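Local coordinates for MdbA protein (Corynebacterium diphtheriae, PDB 5C00), which is a thiol-disulfide oxidoreductase that probably catalyses disulfide-bond formation in exported proteins and is essential for viability, pilus assembly, toxin production and virulence, at residues A[27-31]-A[32-36]; A[146-150]-A[151-155]. All blocks are in the same frame, centred on the assembly; numbering follows the deposited sequence.

Contact 1: A[27-31]-A[32-36]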
# COMPACT_ATOMS: atom_id res chain seq x y z
N SER A 27 11.29 0.48 -3.16
CA SER A 27 11.59 1.75 -3.85
C SER A 27 10.29 2.38 -4.27
O SER A 27 9.24 1.72 -4.16
CB SER A 27 12.53 1.53 -5.04
OG SER A 27 11.96 0.68 -6.03
N VAL A 28 10.29 3.64 -4.68
CA VAL A 28 9.08 4.26 -5.26
C VAL A 28 9.47 4.56 -6.67
O VAL A 28 10.31 5.44 -6.91
CB VAL A 28 8.63 5.54 -4.49
CG1 VAL A 28 7.42 6.14 -5.18
CG2 VAL A 28 8.32 5.24 -3.03
N THR A 29 8.92 3.79 -7.59
CA THR A 29 9.33 3.81 -8.98
C THR A 29 8.12 3.66 -9.88
O THR A 29 7.27 2.78 -9.63
CB THR A 29 10.31 2.65 -9.27
OG1 THR A 29 11.31 2.61 -8.23
CG2 THR A 29 11.02 2.90 -10.63
N ASP A 30 8.03 4.48 -10.93
CA ASP A 30 7.03 4.30 -11.98
C ASP A 30 5.61 4.23 -11.42
O ASP A 30 4.87 3.39 -11.82
CB ASP A 30 7.30 3.04 -12.81
CG ASP A 30 6.30 2.86 -13.98
OD1 ASP A 30 5.86 3.86 -14.60
OD2 ASP A 30 5.89 1.72 -14.28
N SER A 31 5.29 5.14 -10.50
CA SER A 31 3.98 5.21 -9.81
C SER A 31 3.65 4.05 -8.84
O SER A 31 2.53 3.99 -8.34
CB SER A 31 2.82 5.35 -10.79
OG SER A 31 3.06 6.37 -11.74
N ALA A 32 4.60 3.17 -8.59
CA ALA A 32 4.38 2.02 -7.74
C ALA A 32 5.24 2.14 -6.51
O ALA A 32 6.32 2.78 -6.52
CB ALA A 32 4.73 0.74 -8.45
N ILE A 33 4.76 1.52 -5.45
CA ILE A 33 5.58 1.27 -4.32
C ILE A 33 6.04 -0.16 -4.50
O ILE A 33 5.24 -1.09 -4.42
CB ILE A 33 4.84 1.50 -2.99
CG1 ILE A 33 4.44 2.96 -2.84
CG2 ILE A 33 5.71 1.04 -1.83
CD1 ILE A 33 3.27 3.22 -1.91
N VAL A 34 7.33 -0.32 -4.72
CA VAL A 34 7.88 -1.60 -5.08
C VAL A 34 8.51 -2.30 -3.88
O VAL A 34 9.34 -1.72 -3.19
CB VAL A 34 8.93 -1.43 -6.22
CG1 VAL A 34 9.31 -2.80 -6.78
CG2 VAL A 34 8.37 -0.58 -7.35
N LEU A 35 8.06 -3.53 -3.58
CA LEU A 35 8.65 -4.31 -2.48
C LEU A 35 9.45 -5.44 -3.07
O LEU A 35 8.97 -6.14 -3.95
CB LEU A 35 7.56 -4.85 -1.56
CG LEU A 35 6.63 -3.77 -1.03
CD1 LEU A 35 5.63 -4.46 -0.12
CD2 LEU A 35 7.38 -2.72 -0.26
N LYS A 36 10.67 -5.60 -2.61
CA LYS A 36 11.61 -6.55 -3.18
C LYS A 36 12.67 -6.93 -2.19
O LYS A 36 13.03 -6.15 -1.33
CB LYS A 36 12.27 -5.89 -4.40
CG LYS A 36 12.80 -4.52 -4.07
CD LYS A 36 13.22 -3.74 -5.33
CE LYS A 36 12.84 -2.26 -5.19
NZ LYS A 36 13.58 -1.39 -6.19
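Ser27 and Lys36 meet through their side chains: NZ of Lys36 gives a short hydrogen bond of 2.6 Å to OG of Ser27. With chi1 at 62°, that hydroxyl lies between its own backbone N and carbonyl carbon, where it also pairs with Thr29 OG1 at 3.0 Å, so OG is shared by an ammonium group and a second hydroxyl. CB of Val34 lies alongside, 3.7 Å from Ser27 OG, on the same face of the sheet as Ser27 and Thr29. The backbone of Ser27 pairs with Val34, whose N sends a nearly straight bond (167° at the hydrogen) to Ser27 O. Strands 25-29 and 32-36 thus make a tight antiparallel beta hairpin; strand 25-29 is an outermost strand of the mixed sheet, and strand 32-36 joins it to strand 78-85. Val28 faces Ile33 in a non-hydrogen-bonded pair on the other face, where both lie against Leu105 and Ala108 of helix 96-109; Val28 CA makes a C-H...O contact of 3.4 Å with Ala32 O. Thr29 closes the ladder in both directions: its N donates to Ala32 O and its O accepts from Ala32 N. Asp30 and Ser31, both with positive phi, form the corners of the type I' turn; Asp30 OD2 turns to a salt bridge with Arg83, and Ser31 O accepts from Asn172 ND2.

Contact 2: A[146-150]-A[151-155]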
# COMPACT_ATOMS: atom_id res chain seq x y z
N LEU A 146 3.97 4.31 14.78
CA LEU A 146 4.54 3.10 14.18
C LEU A 146 6.00 3.23 13.80
O LEU A 146 6.61 2.26 13.30
CB LEU A 146 3.71 2.66 12.95
CG LEU A 146 2.57 1.69 13.27
CD1 LEU A 146 1.64 1.48 12.07
CD2 LEU A 146 3.03 0.34 13.77
N GLY A 147 6.56 4.42 13.93
CA GLY A 147 7.97 4.57 13.71
C GLY A 147 8.40 5.55 12.66
O GLY A 147 9.60 5.68 12.46
N ALA A 148 7.45 6.30 12.07
CA ALA A 148 7.81 7.27 11.05
C ALA A 148 8.59 8.41 11.66
O ALA A 148 8.38 8.81 12.81
CB ALA A 148 6.60 7.81 10.34
N SER A 149 9.46 8.95 10.84
CA SER A 149 10.28 10.05 11.26
C SER A 149 9.43 11.31 11.48
O SER A 149 8.31 11.41 10.99
CB SER A 149 11.34 10.32 10.23
OG SER A 149 10.78 10.89 9.07
N ASP A 150 9.97 12.26 12.24
CA ASP A 150 9.37 13.61 12.39
C ASP A 150 9.12 14.33 11.08
O ASP A 150 8.10 15.00 10.91
CB ASP A 150 10.23 14.51 13.30
CG ASP A 150 10.08 14.19 14.76
OD1 ASP A 150 9.42 13.22 15.14
OD2 ASP A 150 10.67 14.91 15.57
N GLU A 151 10.03 14.14 10.13
CA GLU A 151 9.92 14.68 8.79
C GLU A 151 8.72 14.11 8.04
O GLU A 151 7.96 14.83 7.44
CB GLU A 151 11.19 14.35 8.00
CG GLU A 151 11.29 15.08 6.66
CD GLU A 151 11.17 14.17 5.45
OE1 GLU A 151 11.49 12.95 5.55
OE2 GLU A 151 10.75 14.69 4.38
N VAL A 152 8.59 12.79 8.08
CA VAL A 152 7.49 12.11 7.43
C VAL A 152 6.16 12.52 8.08
O VAL A 152 5.16 12.80 7.38
CB VAL A 152 7.65 10.57 7.48
CG1 VAL A 152 6.40 9.85 7.03
CG2 VAL A 152 8.78 10.17 6.59
N THR A 153 6.15 12.54 9.40
CA THR A 153 4.95 12.84 10.16
C THR A 153 4.40 14.24 9.82
O THR A 153 3.21 14.42 9.52
CB THR A 153 5.21 12.70 11.67
OG1 THR A 153 5.65 11.37 11.96
CG2 THR A 153 3.92 12.98 12.44
N GLN A 154 5.28 15.23 9.80
CA GLN A 154 4.87 16.58 9.43
C GLN A 154 4.41 16.66 7.98
O GLN A 154 3.45 17.31 7.66
CB GLN A 154 5.97 17.59 9.74
CG GLN A 154 5.53 19.05 9.61
CD GLN A 154 4.39 19.45 10.55
OE1 GLN A 154 4.28 18.98 11.69
NE2 GLN A 154 3.55 20.34 10.08
N LYS A 155 5.09 15.95 7.08
CA LYS A 155 4.66 15.87 5.71
C LYS A 155 3.22 15.33 5.60
O LYS A 155 2.41 15.84 4.84
CB LYS A 155 5.63 14.97 4.96
CG LYS A 155 5.24 14.62 3.54
CD LYS A 155 6.33 13.80 2.89
CE LYS A 155 7.71 14.42 3.05
NZ LYS A 155 8.59 13.93 1.97
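Ser149 O is gripped twice by Thr153, once by the backbone N at 2.9 Å and once by OG1 at 2.8 Å. The amide is tilted 18° from the carbonyl plane, whereas the hydroxyl comes in well above it. Thr153 OG1 gets there because it lies anti to its own carbonyl carbon, beside the backbone N (chi1 -59°), which points it back toward the N-cap carbonyl. The side chain of Ser149 has a separate role: Ser149 is the N-cap of helix 150-158, its OG accepting from Val152 N at 3.1 Å along a nearly straight path. That oxygen also touches the valine's methyl, Val152 CG2, at 3.3 Å. The other methyl, CG1, packs against Ala148 CB at 3.9 Å, an apolar contact next to the cap; Ala143 of helix 136-145 touches Ala148 as well. Gln154 N continues the helical bonding to Asp150 O. The serine hydroxyl thus satisfies an amide that has no helical carbonyl before it, and the carboxylates of Asp150 and Glu151 in the first turn probably interact favourably with the positive N-terminal end of the helix dipole.

How the contacts relate
Contact 1 and contact 2 lie in different layers of the thioredoxin-like fold: the hairpin of 27-36 forms one edge of the central sheet, whereas 146-155 joins two helices of the helical part characteristic of DsbA-like proteins. Their centres are 19 Å apart and their nearest atoms about 10 Å, so they do not touch. Helix 96-109 bridges them, receiving Val28 and Ile33 from contact 1 through Leu105 and Ala108 and Val152 from contact 2 through Val107. Contact 2 is the more peripheral, its centre 17 Å from that of the chain against 10 Å for contact 1. Neither includes Cys55 or Cys58, the probable redox CxxC pair at the start of helix 56-74.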